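Long-range contacts in putative aliphatic sulfonates-binding protein (Escherichia coli, PDB 2X26), which probably serves as the periplasmic substrate-binding component of an ABC-type transport system that takes up aliphatic sulfonates: residues G71-Y76 with R281-Q286; L260-A265 with K277-Q282; I54-T59 with Y188-P193. All coordinates share one frame; numbering follows the deposited sequence. Where two conformers were deposited one is given.

Contact 1: residues G71-Y76 with R281-Q286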
loop_
_atom_site.group_PDB
_atom_site.type_symbol
_atom_site.label_atom_id
_atom_site.label_comp_id
_atom_site.label_asym_id
_atom_site.label_seq_id
_atom_site.Cartn_x
_atom_site.Cartn_y
_atom_site.Cartn_z
ATOM N N GLY A 71 4.814 -2.395 18.742
ATOM C CA GLY A 71 5.934 -1.582 19.192
ATOM C C GLY A 71 6.932 -1.174 18.108
ATOM O O GLY A 71 7.865 -0.450 18.431
ATOM N N ALA A 72 6.743 -1.534 16.835
ATOM C CA ALA A 72 7.698 -1.083 15.831
ATOM C C ALA A 72 7.634 0.434 15.704
ATOM O O ALA A 72 6.540 1.042 15.770
ATOM C CB ALA A 72 7.509 -1.778 14.511
ATOM N N ASP A 73 8.794 1.068 15.597
ATOM C CA ASP A 73 8.839 2.541 15.560
ATOM C C ASP A 73 8.838 3.043 14.103
ATOM O O ASP A 73 9.331 4.131 13.802
ATOM C CB ASP A 73 10.049 3.086 16.321
ATOM C CG ASP A 73 9.997 4.626 16.520
ATOM O OD1 ASP A 73 8.897 5.245 16.507
ATOM O OD2 ASP A 73 11.088 5.222 16.688
ATOM N N LEU A 74 8.213 2.297 13.219
ATOM C CA LEU A 74 8.234 2.653 11.785
ATOM C C LEU A 74 7.339 3.832 11.500
ATOM O O LEU A 74 6.217 3.878 11.998
ATOM C CB LEU A 74 7.714 1.490 11.000
ATOM C CG LEU A 74 8.430 0.209 11.338
ATOM C CD1 LEU A 74 7.746 -0.910 10.522
ATOM C CD2 LEU A 74 9.929 0.309 10.994
ATOM N N VAL A 75 7.813 4.792 10.718
ATOM C CA VAL A 75 7.088 6.051 10.539
ATOM C C VAL A 75 6.488 6.097 9.155
ATOM O O VAL A 75 7.092 5.557 8.190
ATOM C CB VAL A 75 7.993 7.270 10.753
ATOM C CG1 VAL A 75 8.424 7.335 12.214
ATOM C CG2 VAL A 75 9.217 7.278 9.843
ATOM N N TYR A 76 5.321 6.753 9.051
ATOM C CA TYR A 76 4.698 7.004 7.757
ATOM C C TYR A 76 5.384 8.217 7.133
ATOM O O TYR A 76 5.294 9.334 7.668
ATOM C CB TYR A 76 3.220 7.327 7.951
ATOM C CG TYR A 76 2.399 6.249 8.619
ATOM C CD1 TYR A 76 1.772 5.232 7.860
ATOM C CD2 TYR A 76 2.194 6.264 9.971
ATOM C CE1 TYR A 76 0.988 4.233 8.477
ATOM C CE2 TYR A 76 1.421 5.273 10.618
ATOM C CZ TYR A 76 0.823 4.259 9.858
ATOM O OH TYR A 76 0.043 3.288 10.470
ATOM N N ARG A 281 -0.653 9.225 15.185
ATOM C CA ARG A 281 -0.004 10.497 14.951
ATOM C C ARG A 281 1.458 10.534 15.399
ATOM O O ARG A 281 2.237 11.243 14.794
ATOM C CB ARG A 281 -0.781 11.644 15.588
ATOM C CG ARG A 281 -2.094 11.913 14.822
ATOM C CD ARG A 281 -3.022 12.679 15.716
ATOM N NE ARG A 281 -4.333 12.913 15.135
ATOM C CZ ARG A 281 -5.406 12.146 15.337
ATOM N NH1 ARG A 281 -5.325 11.043 16.076
ATOM N NH2 ARG A 281 -6.565 12.493 14.798
ATOM N N GLN A 282 1.825 9.752 16.415
ATOM C CA GLN A 282 3.221 9.678 16.893
ATOM C C GLN A 282 4.151 9.069 15.815
ATOM O O GLN A 282 5.373 9.318 15.816
ATOM C CB GLN A 282 3.269 8.852 18.214
ATOM C CG GLN A 282 4.605 8.877 19.027
ATOM C CD GLN A 282 5.713 7.928 18.542
ATOM O OE1 GLN A 282 5.467 6.817 18.011
ATOM N NE2 GLN A 282 6.958 8.365 18.740
ATOM N N ARG A 283 3.557 8.294 14.895
ATOM C CA ARG A 283 4.284 7.596 13.840
ATOM C C ARG A 283 4.296 8.359 12.514
ATOM O O ARG A 283 4.784 7.826 11.529
ATOM C CB ARG A 283 3.705 6.188 13.599
ATOM C CG ARG A 283 3.733 5.257 14.813
ATOM C CD ARG A 283 5.155 4.945 15.281
ATOM N NE ARG A 283 5.212 3.634 15.948
ATOM C CZ ARG A 283 4.802 3.391 17.192
ATOM N NH1 ARG A 283 4.260 4.357 17.927
ATOM N NH2 ARG A 283 4.908 2.161 17.704
ATOM N N ILE A 284 3.746 9.579 12.480
ATOM C CA ILE A 284 3.748 10.384 11.265
ATOM C C ILE A 284 5.056 11.187 11.175
ATOM O O ILE A 284 5.424 11.878 12.127
ATOM C CB ILE A 284 2.444 11.222 11.151
ATOM C CG1 ILE A 284 1.299 10.266 10.795
ATOM C CG2 ILE A 284 2.549 12.265 10.050
ATOM C CD1 ILE A 284 -0.048 10.851 10.898
ATOM N N TRP A 285 5.798 11.015 10.076
ATOM C CA TRP A 285 7.013 11.785 9.850
ATOM C C TRP A 285 6.651 13.142 9.278
ATOM O O TRP A 285 5.942 13.230 8.246
ATOM C CB TRP A 285 7.980 11.037 8.940
ATOM C CG TRP A 285 9.282 11.772 8.613
ATOM C CD1 TRP A 285 10.257 12.119 9.482
ATOM C CD2 TRP A 285 9.709 12.233 7.312
ATOM N NE1 TRP A 285 11.283 12.786 8.818
ATOM C CE2 TRP A 285 10.972 12.850 7.480
ATOM C CE3 TRP A 285 9.143 12.170 6.021
ATOM C CZ2 TRP A 285 11.699 13.404 6.402
ATOM C CZ3 TRP A 285 9.850 12.719 4.932
ATOM C CH2 TRP A 285 11.126 13.341 5.132
ATOM N N GLN A 286 7.053 14.188 10.010
ATOM C CA GLN A 286 7.003 15.555 9.494
ATOM C C GLN A 286 8.228 15.761 8.598
ATOM O O GLN A 286 9.378 15.637 9.059
ATOM C CB GLN A 286 6.984 16.553 10.654
ATOM C CG GLN A 286 5.764 16.396 11.549
ATOM C CD GLN A 286 4.484 16.863 10.870
ATOM O OE1 GLN A 286 4.327 18.055 10.608
ATOM N NE2 GLN A 286 3.554 15.933 10.598
#
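Arg283 hangs on the backbone of residues 71-76 through a single carbonyl oxygen, Ala72 O. The guanidinium comes in side-on, and both of its bonds end there: Ala72 O is 2.9 Å from Arg283 NE and 2.8 Å from Arg283 NH2. That oxygen lies in the guanidinium plane, whereas NH2 stands above the carbonyl plane (42° out of it) and NE lies within it. A bend at chi2 (-63°) sets CD of Arg283 3.6 Å from Leu74 O. Together the two N-H groups limit rotation of the guanidinium.

The tight part continues along the backbones. Tyr76 N donates to Arg283 O at 2.8 Å, and Trp285 N returns a bond to Tyr76 O at 3.0 Å, making an isolated beta bridge of Tyr76 with Ile284. The edge of the Tyr76 ring also closes on this site, with CD2 3.4 Å from Arg283 O. Next to the bridge, CG2 of Val75 rests on CB of Trp285, whose indole leads away.

The other side is looser and nearer to solvent. Gln282 OE1 takes a weak bond from Arg283 NH1 (2.7 Å). Asp73 OD1 is 4.1 Å from Arg283 NE but well off the guanidinium plane, so charge alone relates them; its salt bridge is with Arg192.

Gly71, with positive phi, closes a Schellman motif at the end of helix 62-69, and the chain then enters strand 74-80, an outermost strand of its sheet. Residues 281-286 run past that strand, while its Val75 bonds to Ala190 of strand 186-191. Trp285 packs on helix 192-197, and Ile284 touches Ala258 of helix 255-270.

Contact 2: residues L260-A265 with K277-Q282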
loop_
_atom_site.group_PDB
_atom_site.type_symbol
_atom_site.label_atom_id
_atom_site.label_comp_id
_atom_site.label_asym_id
_atom_site.label_seq_id
_atom_site.Cartn_x
_atom_site.Cartn_y
_atom_site.Cartn_z
ATOM N N LEU A 260 -8.078 9.321 9.763
ATOM C CA LEU A 260 -8.702 8.104 9.143
ATOM C C LEU A 260 -7.927 6.864 9.526
ATOM O O LEU A 260 -8.516 5.811 9.801
ATOM C CB LEU A 260 -8.817 8.170 7.612
ATOM C CG LEU A 260 -9.691 9.310 7.115
ATOM C CD1 LEU A 260 -9.369 9.620 5.646
ATOM C CD2 LEU A 260 -11.178 8.930 7.314
ATOM N N GLN A 261 -6.596 6.980 9.533
ATOM C CA GLN A 261 -5.760 5.797 9.883
ATOM C C GLN A 261 -5.997 5.472 11.360
ATOM O O GLN A 261 -6.027 4.285 11.740
ATOM C CB GLN A 261 -4.277 6.039 9.567
ATOM C CG GLN A 261 -3.328 4.881 9.851
ATOM C CD GLN A 261 -3.477 3.719 8.922
ATOM O OE1 GLN A 261 -4.426 3.611 8.143
ATOM N NE2 GLN A 261 -2.483 2.868 8.944
ATOM N N GLN A 262 -6.200 6.509 12.188
ATOM C CA GLN A 262 -6.446 6.245 13.629
ATOM C C GLN A 262 -7.746 5.480 13.804
ATOM O O GLN A 262 -7.799 4.518 14.609
ATOM C CB GLN A 262 -6.468 7.536 14.463
ATOM C CG GLN A 262 -6.546 7.286 16.004
ATOM C CD GLN A 262 -5.353 6.510 16.510
ATOM O OE1 GLN A 262 -4.226 7.018 16.479
ATOM N NE2 GLN A 262 -5.577 5.271 16.982
ATOM N N GLN A 263 -8.781 5.879 13.046
ATOM C CA GLN A 263 -10.081 5.202 13.085
ATOM C C GLN A 263 -9.903 3.698 12.795
ATOM O O GLN A 263 -10.461 2.827 13.489
ATOM C CB GLN A 263 -11.068 5.830 12.065
ATOM C CG GLN A 263 -11.870 7.077 12.517
ATOM C CD GLN A 263 -12.419 7.894 11.327
ATOM O OE1 GLN A 263 -12.882 7.341 10.326
ATOM N NE2 GLN A 263 -12.346 9.212 11.436
ATOM N N THR A 264 -9.140 3.382 11.747
ATOM C CA THR A 264 -8.937 1.975 11.384
ATOM C C THR A 264 -8.155 1.220 12.478
ATOM O O THR A 264 -8.447 0.050 12.810
ATOM C CB THR A 264 -8.203 1.851 10.033
ATOM O OG1 THR A 264 -8.978 2.557 9.036
ATOM C CG2 THR A 264 -8.066 0.360 9.627
ATOM N N ALA A 265 -7.142 1.880 13.033
ATOM C CA ALA A 265 -6.396 1.254 14.139
ATOM C C ALA A 265 -7.333 0.972 15.302
ATOM O O ALA A 265 -7.300 -0.126 15.874
ATOM C CB ALA A 265 -5.227 2.096 14.583
ATOM N N LYS A 277 -3.998 -0.427 21.366
ATOM C CA LYS A 277 -4.375 0.802 20.685
ATOM C C LYS A 277 -3.054 1.429 20.248
ATOM O O LYS A 277 -2.030 1.244 20.907
ATOM C CB LYS A 277 -5.189 1.705 21.629
ATOM C CG LYS A 277 -6.295 2.495 20.935
ATOM C CD LYS A 277 -6.995 3.428 21.900
ATOM C CE LYS A 277 -7.978 4.372 21.174
ATOM N NZ LYS A 277 -7.341 5.360 20.218
ATOM N N VAL A 278 -3.018 2.072 19.100
ATOM C CA VAL A 278 -1.769 2.703 18.660
ATOM C C VAL A 278 -2.002 4.224 18.632
ATOM O O VAL A 278 -3.121 4.668 18.430
ATOM C CB VAL A 278 -1.325 2.191 17.248
ATOM C CG1 VAL A 278 0.046 2.797 16.795
ATOM C CG2 VAL A 278 -1.245 0.689 17.240
ATOM N N ASP A 279 -0.957 5.011 18.824
ATOM C CA ASP A 279 -1.062 6.447 18.629
ATOM C C ASP A 279 -0.557 6.743 17.207
ATOM O O ASP A 279 0.637 6.997 17.021
ATOM C CB ASP A 279 -0.176 7.171 19.656
ATOM C CG ASP A 279 -0.302 8.695 19.578
ATOM O OD1 ASP A 279 -1.021 9.203 18.683
ATOM O OD2 ASP A 279 0.309 9.388 20.425
ATOM N N ILE A 280 -1.432 6.701 16.198
ATOM C CA ILE A 280 -0.948 6.820 14.820
ATOM C C ILE A 280 -0.181 8.127 14.581
ATOM O O ILE A 280 0.833 8.127 13.867
ATOM C CB ILE A 280 -2.113 6.718 13.766
ATOM C CG1 ILE A 280 -2.736 5.315 13.826
ATOM C CG2 ILE A 280 -1.647 7.154 12.295
ATOM C CD1 ILE A 280 -1.733 4.236 13.463
ATOM N N ARG A 281 -0.653 9.225 15.185
ATOM C CA ARG A 281 -0.004 10.497 14.951
ATOM C C ARG A 281 1.458 10.534 15.399
ATOM O O ARG A 281 2.237 11.243 14.794
ATOM C CB ARG A 281 -0.781 11.644 15.588
ATOM C CG ARG A 281 -2.094 11.913 14.822
ATOM C CD ARG A 281 -3.022 12.679 15.716
ATOM N NE ARG A 281 -4.333 12.913 15.135
ATOM C CZ ARG A 281 -5.406 12.146 15.337
ATOM N NH1 ARG A 281 -5.325 11.043 16.076
ATOM N NH2 ARG A 281 -6.565 12.493 14.798
ATOM N N GLN A 282 1.825 9.752 16.415
ATOM C CA GLN A 282 3.221 9.678 16.893
ATOM C C GLN A 282 4.151 9.069 15.815
ATOM O O GLN A 282 5.373 9.318 15.816
ATOM C CB GLN A 282 3.269 8.852 18.214
ATOM C CG GLN A 282 4.605 8.877 19.027
ATOM C CD GLN A 282 5.713 7.928 18.542
ATOM O OE1 GLN A 282 5.467 6.817 18.011
ATOM N NE2 GLN A 282 6.958 8.365 18.740
HETATM O O HOH W 1 -3.341 9.570 16.818
#
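Gln262 reaches from its helix to Val278 and Ile280, using both ends of its amide much as a peptide group would. OE1 accepts from Ile280 N at 2.8 Å in a fairly straight bond (159° at the hydrogen), and NE2 donates to Val278 O at 2.9 Å. CG is anti to the backbone N and the chain then bends at chi2 (61°), which carries CD across to the loop. The same OE1 also receives a hydrogen from a water 2.7 Å away. This water donates to Asp279 OD1 as well and accepts from Arg281 N and Arg281 NH1, so the start of the 3-10 turn is tied to the glutamine both directly and through solvent. An alanine at Gln262 would probably leave Ile280 N and Val278 O without their mates and the water short of an acceptor, so that the loop could shift against the helix.

Ile280 supplies the apolar half. Its CG1 lies 3.5 Å from Gln262 OE1, the two side chains sliding past each other in opposite directions, and 4.1 Å from CB of Ala265. Its CG2 branch instead meets CG of Gln261 at 3.7 Å, those side chains crossing at about a right angle. Ile280 thus touches three residues of the helix, Gln261, Gln262 and Ala265.

Arg281 and Lys277 flank the exposed side. NH1 of Arg281 is 4.0 Å from CG of Gln262, and Lys277 NZ forms a salt bridge with Asp266, which also accepts from Gln262 NE2.

The contact folds the chain back onto the helix it has just left, helix 255-270. Gln261 NE2 bonds to Asp61 O, and the same side chain touches Ile65 of helix 62-69, while Val278 packs on Ala69 of that helix.

Contact 3: residues I54-T59 with Y188-P193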
loop_
_atom_site.group_PDB
_atom_site.type_symbol
_atom_site.label_atom_id
_atom_site.label_comp_id
_atom_site.label_asym_id
_atom_site.label_seq_id
_atom_site.Cartn_x
_atom_site.Cartn_y
_atom_site.Cartn_z
ATOM N N ILE A 54 15.936 -3.495 5.152
ATOM C CA ILE A 54 15.572 -2.547 4.065
ATOM C C ILE A 54 15.322 -1.172 4.725
ATOM O O ILE A 54 15.179 -1.068 5.966
ATOM C CB ILE A 54 14.318 -2.964 3.280
ATOM C CG1 ILE A 54 13.182 -3.194 4.261
ATOM C CG2 ILE A 54 14.562 -4.222 2.378
ATOM C CD1 ILE A 54 11.837 -3.276 3.507
ATOM N N ASP A 55 15.306 -0.113 3.931
ATOM C CA ASP A 55 15.198 1.223 4.478
ATOM C C ASP A 55 13.874 1.920 4.179
ATOM O O ASP A 55 13.508 2.815 4.909
ATOM C CB ASP A 55 16.317 2.101 3.896
ATOM C CG ASP A 55 17.654 1.506 4.115
ATOM O OD1 ASP A 55 17.984 1.235 5.284
ATOM O OD2 ASP A 55 18.400 1.274 3.144
ATOM N N LEU A 56 13.163 1.489 3.139
ATOM C CA LEU A 56 11.953 2.185 2.712
ATOM C C LEU A 56 11.050 1.127 2.143
ATOM O O LEU A 56 11.530 0.259 1.383
ATOM C CB LEU A 56 12.306 3.218 1.614
ATOM C CG LEU A 56 11.160 4.012 0.990
ATOM C CD1 LEU A 56 10.556 4.926 2.061
ATOM C CD2 LEU A 56 11.705 4.852 -0.175
ATOM N N GLY A 57 9.747 1.210 2.449
ATOM C CA GLY A 57 8.810 0.213 1.940
ATOM C C GLY A 57 7.436 0.772 1.613
ATOM O O GLY A 57 7.057 1.828 2.118
ATOM N N SER A 58 6.743 0.083 0.698
ATOM C CA SER A 58 5.395 0.438 0.291
ATOM C C SER A 58 4.408 -0.645 0.787
ATOM O O SER A 58 4.631 -1.849 0.580
ATOM C CB SER A 58 5.409 0.429 -1.238
ATOM O OG SER A 58 4.119 0.152 -1.730
ATOM N N THR A 59 3.329 -0.239 1.439
ATOM C CA THR A 59 2.283 -1.183 1.886
ATOM C C THR A 59 0.960 -0.429 1.937
ATOM O O THR A 59 0.926 0.792 1.823
ATOM C CB THR A 59 2.480 -1.874 3.309
ATOM O OG1 THR A 59 2.019 -0.993 4.324
ATOM C CG2 THR A 59 3.917 -2.321 3.636
ATOM N N TYR A 188 4.001 4.851 2.403
ATOM C CA TYR A 188 5.431 4.575 2.339
ATOM C C TYR A 188 5.905 4.709 3.759
ATOM O O TYR A 188 5.496 5.647 4.438
ATOM C CB TYR A 188 6.137 5.592 1.460
ATOM C CG TYR A 188 5.728 5.380 0.039
ATOM C CD1 TYR A 188 4.555 5.959 -0.453
ATOM C CD2 TYR A 188 6.477 4.538 -0.781
ATOM C CE1 TYR A 188 4.173 5.720 -1.775
ATOM C CE2 TYR A 188 6.104 4.298 -2.104
ATOM C CZ TYR A 188 4.937 4.895 -2.579
ATOM O OH TYR A 188 4.550 4.647 -3.883
ATOM N N LEU A 189 6.690 3.720 4.204
ATOM C CA LEU A 189 7.242 3.718 5.555
ATOM C C LEU A 189 8.758 3.596 5.577
ATOM O O LEU A 189 9.380 3.009 4.677
ATOM C CB LEU A 189 6.611 2.578 6.383
ATOM C CG LEU A 189 5.081 2.816 6.646
ATOM C CD1 LEU A 189 4.332 1.985 5.626
ATOM C CD2 LEU A 189 4.732 2.477 8.059
ATOM N N ALA A 190 9.352 4.139 6.641
ATOM C CA ALA A 190 10.782 4.001 6.888
ATOM C C ALA A 190 11.025 3.916 8.364
ATOM O O ALA A 190 10.163 4.249 9.125
ATOM C CB ALA A 190 11.532 5.209 6.337
ATOM N N ALA A 191 12.226 3.492 8.771
ATOM C CA ALA A 191 12.628 3.678 10.158
ATOM C C ALA A 191 12.868 5.160 10.459
ATOM O O ALA A 191 13.367 5.922 9.604
ATOM C CB ALA A 191 13.882 2.859 10.448
ATOM N N ARG A 192 12.468 5.592 11.661
ATOM C CA ARG A 192 12.588 6.999 11.974
ATOM C C ARG A 192 14.004 7.579 11.833
ATOM O O ARG A 192 14.174 8.670 11.282
ATOM C CB ARG A 192 11.939 7.329 13.306
ATOM C CG ARG A 192 11.908 8.831 13.624
ATOM C CD ARG A 192 11.528 9.049 15.081
ATOM N NE ARG A 192 10.385 8.217 15.459
ATOM C CZ ARG A 192 9.126 8.633 15.410
ATOM N NH1 ARG A 192 8.853 9.877 14.981
ATOM N NH2 ARG A 192 8.133 7.795 15.746
ATOM N N PRO A 193 15.038 6.848 12.265
ATOM C CA PRO A 193 16.360 7.457 12.166
ATOM C C PRO A 193 16.767 7.664 10.718
ATOM O O PRO A 193 17.434 8.668 10.405
ATOM C CB PRO A 193 17.270 6.405 12.835
ATOM C CG PRO A 193 16.420 5.751 13.784
ATOM C CD PRO A 193 15.086 5.611 13.064
HETATM O O HOH W 2 14.393 2.938 7.381
#
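Gly57 O is gripped by two groups of the neighbouring strand: Leu189 N donates to it at 2.8 Å in a nearly straight bond (164° at the hydrogen), and Tyr188 CA brings a C-H to it at 3.2 Å. The arrangement is mirrored at Leu189 O, which receives Gly57 N at 2.9 Å and the C-H of Leu56 CA at 3.3 Å. Gly57 and Leu189 therefore form a hydrogen-bonded antiparallel pair, so that each oxygen takes one N-H and one C-H from the facing strand.

Next along comes the non-hydrogen-bonded pair Ser58 and Tyr188, where Ser58 CB is 4.0 Å from Tyr188 CE2. Their polar ends look to other partners, Ser58 OG to Ser13 and Tyr188 OH to Glu80. On the same face of the sheet, with CG anti to the backbone N (chi1 177°), the branch of Leu56 that ends in CD1 comes 3.4 Å from Leu189 O.

At the other end, a water bridges the strands, donating to Asp55 O and accepting from Ala191 N, each at 2.6 Å. It joins the backbones just where residues 188-193 pass into a helix, with Ala191 at the N-cap position.

Strand 56-59 lies between strands 4-9 and 186-191, and 186-191 is in turn flanked by 74-80. Strand 186-191 runs against both neighbours, and with the strand order 2-1-3-5-4 this is the topology of type II periplasmic binding proteins. Leu189, on the opposite face from Tyr188, packs on Pro64 and Gln68 of helix 62-69.

In the fold
Contact 1 lies on the same side of the chain's centre as each of the other two. The centres of contacts 1 and 3 are about 10 Å apart, as are those of 1 and 2; contacts 2 and 3 are about 18 Å apart. Contacts 1 and 3 interleave along the chain and reach adjacent strands, 74-80 and 186-191, of the same sheet, whereas contact 2 follows contact 3 and shares Arg281 and Gln282 with contact 1. Arg192, from contact 3, links to Asp73 and to Gln282 O. The late segment after helix 255-270 is thereby joined to the five-stranded sheet that holds strands 56-59, 74-80 and 186-191.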